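ESAT-6-like protein EsxO (Mycobacterium tuberculosis, PDB 3OGI) is a secreted WXG100-family protein of the ESAT-6 type that pairs with another protein chain and is probably exported through a type VII secretion system. Local coordinates at residues 25-31 with 57-61. Sequence-based numbering, arbitrary orientation.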
loop_
_atom_site.group_PDB
_atom_site.type_symbol
_atom_site.label_atom_id
_atom_site.label_comp_id
_atom_site.label_asym_id
_atom_site.label_seq_id
_atom_site.Cartn_x
_atom_site.Cartn_y
_atom_site.Cartn_z
ATOM N N GLU A 25 -5.686 6.406 -7.200
ATOM C CA GLU A 25 -5.147 7.633 -6.628
ATOM C C GLU A 25 -5.902 8.098 -5.356
ATOM O O GLU A 25 -5.294 8.683 -4.433
ATOM C CB GLU A 25 -5.096 8.734 -7.695
ATOM C CG GLU A 25 -4.380 10.014 -7.260
ATOM C CD GLU A 25 -2.960 9.786 -6.726
ATOM O OE1 GLU A 25 -2.358 8.718 -6.996
ATOM O OE2 GLU A 25 -2.448 10.699 -6.039
ATOM N N ALA A 26 -7.214 7.852 -5.300
ATOM C CA ALA A 26 -7.932 8.118 -4.053
ATOM C C ALA A 26 -7.334 7.235 -2.960
ATOM O O ALA A 26 -7.108 7.669 -1.831
ATOM C CB ALA A 26 -9.446 7.869 -4.194
ATOM N N GLU A 27 -7.046 5.995 -3.312
ATOM C CA GLU A 27 -6.480 5.094 -2.322
ATOM C C GLU A 27 -5.087 5.552 -1.848
ATOM O O GLU A 27 -4.761 5.481 -0.672
ATOM C CB GLU A 27 -6.436 3.654 -2.846
ATOM C CG GLU A 27 -5.675 2.729 -1.899
ATOM C CD GLU A 27 -6.249 2.711 -0.483
ATOM O OE1 GLU A 27 -7.316 3.314 -0.248
ATOM O OE2 GLU A 27 -5.624 2.096 0.405
ATOM N N HIS A 28 -4.277 6.014 -2.788
ATOM C CA HIS A 28 -2.978 6.593 -2.498
ATOM C C HIS A 28 -3.125 7.770 -1.532
ATOM O O HIS A 28 -2.370 7.911 -0.564
ATOM C CB HIS A 28 -2.362 7.056 -3.816
ATOM C CG HIS A 28 -1.137 7.893 -3.665
ATOM N ND1 HIS A 28 -0.789 8.864 -4.580
ATOM C CD2 HIS A 28 -0.164 7.898 -2.722
ATOM C CE1 HIS A 28 0.333 9.446 -4.197
ATOM N NE2 HIS A 28 0.734 8.877 -3.074
ATOM N N GLN A 29 -4.106 8.619 -1.794
ATOM C CA GLN A 29 -4.326 9.764 -0.929
ATOM C C GLN A 29 -4.799 9.294 0.437
ATOM O O GLN A 29 -4.389 9.830 1.458
ATOM C CB GLN A 29 -5.311 10.736 -1.565
ATOM C CG GLN A 29 -4.762 11.380 -2.820
ATOM C CD GLN A 29 -5.859 11.947 -3.740
ATOM O OE1 GLN A 29 -7.071 11.846 -3.459
ATOM N NE2 GLN A 29 -5.428 12.545 -4.845
ATOM N N ALA A 30 -5.642 8.271 0.449
ATOM C CA ALA A 30 -6.073 7.674 1.706
ATOM C C ALA A 30 -4.851 7.186 2.507
ATOM O O ALA A 30 -4.743 7.406 3.719
ATOM C CB ALA A 30 -7.055 6.527 1.455
ATOM N N ILE A 31 -3.925 6.535 1.825
ATOM C CA ILE A 31 -2.713 6.062 2.491
ATOM C C ILE A 31 -1.883 7.210 3.075
ATOM O O ILE A 31 -1.453 7.151 4.218
ATOM C CB ILE A 31 -1.876 5.166 1.568
ATOM C CG1 ILE A 31 -2.600 3.822 1.368
ATOM C CG2 ILE A 31 -0.462 4.967 2.153
ATOM C CD1 ILE A 31 -2.109 3.026 0.181
ATOM N N LEU A 57 6.515 5.878 -2.204
ATOM C CA LEU A 57 5.121 5.552 -2.376
ATOM C C LEU A 57 4.614 6.312 -3.601
ATOM O O LEU A 57 4.104 5.719 -4.558
ATOM C CB LEU A 57 4.355 5.987 -1.132
ATOM C CG LEU A 57 2.960 5.411 -1.012
ATOM C CD1 LEU A 57 3.068 3.922 -0.835
ATOM C CD2 LEU A 57 2.233 6.050 0.161
ATOM N N GLY A 58 4.792 7.630 -3.569
ATOM C CA GLY A 58 4.382 8.490 -4.661
ATOM C C GLY A 58 4.848 8.003 -6.015
ATOM O O GLY A 58 4.045 7.881 -6.933
ATOM N N ARG A 59 6.141 7.715 -6.134
ATOM C CA ARG A 59 6.741 7.329 -7.411
ATOM C C ARG A 59 5.989 6.186 -8.040
ATOM O O ARG A 59 5.668 6.230 -9.232
ATOM C CB ARG A 59 8.202 6.907 -7.240
ATOM C CG ARG A 59 9.161 8.030 -6.905
ATOM C CD ARG A 59 10.595 7.509 -6.783
ATOM N NE ARG A 59 11.474 8.468 -6.110
ATOM C CZ ARG A 59 12.166 9.420 -6.731
ATOM N NH1 ARG A 59 12.088 9.549 -8.050
ATOM N NH2 ARG A 59 12.940 10.246 -6.032
ATOM N N ASN A 60 5.714 5.159 -7.235
ATOM C CA ASN A 60 5.082 3.949 -7.748
ATOM C C ASN A 60 3.648 4.169 -8.203
ATOM O O ASN A 60 3.248 3.703 -9.265
ATOM C CB ASN A 60 5.168 2.824 -6.729
ATOM C CG ASN A 60 6.587 2.352 -6.525
ATOM O OD1 ASN A 60 7.121 1.589 -7.329
ATOM N ND2 ASN A 60 7.215 2.815 -5.456
ATOM N N PHE A 61 2.876 4.891 -7.404
ATOM C CA PHE A 61 1.548 5.259 -7.843
ATOM C C PHE A 61 1.658 6.079 -9.110
ATOM O O PHE A 61 0.945 5.822 -10.065
ATOM C CB PHE A 61 0.801 6.033 -6.773
ATOM C CG PHE A 61 0.164 5.159 -5.731
ATOM C CD1 PHE A 61 -1.054 4.536 -5.980
ATOM C CD2 PHE A 61 0.774 4.968 -4.497
ATOM C CE1 PHE A 61 -1.649 3.748 -5.030
ATOM C CE2 PHE A 61 0.185 4.183 -3.540
ATOM C CZ PHE A 61 -1.037 3.565 -3.808
#
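With chi1 of His28 near trans (170°), its imidazole reaches out from helix 14-37 toward helix 51-66, while Phe61, its CG beside the backbone N (chi1 -82°), swings its phenyl ring back to meet it. The two rings form an offset stack with centroids 4.4 Å apart and planes only 12° from parallel. The offset sets His28 CB over the middle of the phenyl face, a CH-pi contact 3.5 Å from the Phe61 ring centroid, and the CB of Phe61 lies in turn over the same imidazole face that carries the stack, shifted toward its rim. At the outer end of the imidazole, NE2 of His28 comes to 4.0 Å from CA of Gly58, which carries no side chain.

The ND1 edge of the imidazole is held from within its own helix. One turn earlier, the bent side chain of Glu25 brings OE1 to 2.9 Å from ND1 of His28; the N-H meets this oxygen on its syn side, though tilted out of the carboxylate plane, and the carboxylate lies at the ring edge. OE2 accepts a second, weak bond, and the pairing would probably favour a proton on ND1. These helices run nearly antiparallel, as in the helix-turn-helix hairpin of WXG100 proteins, with segment axes 11.0 Å apart.

Next to the stack, Leu57 touches the imidazole edge with CD2, and the same methyl packs 3.5 Å from CG2 of Ile31. CD1 of Ile31 approaches Phe61 CZ more loosely, at 4.2 Å. Ile31 and Phe61 also pack against side chains of the partner protein chain.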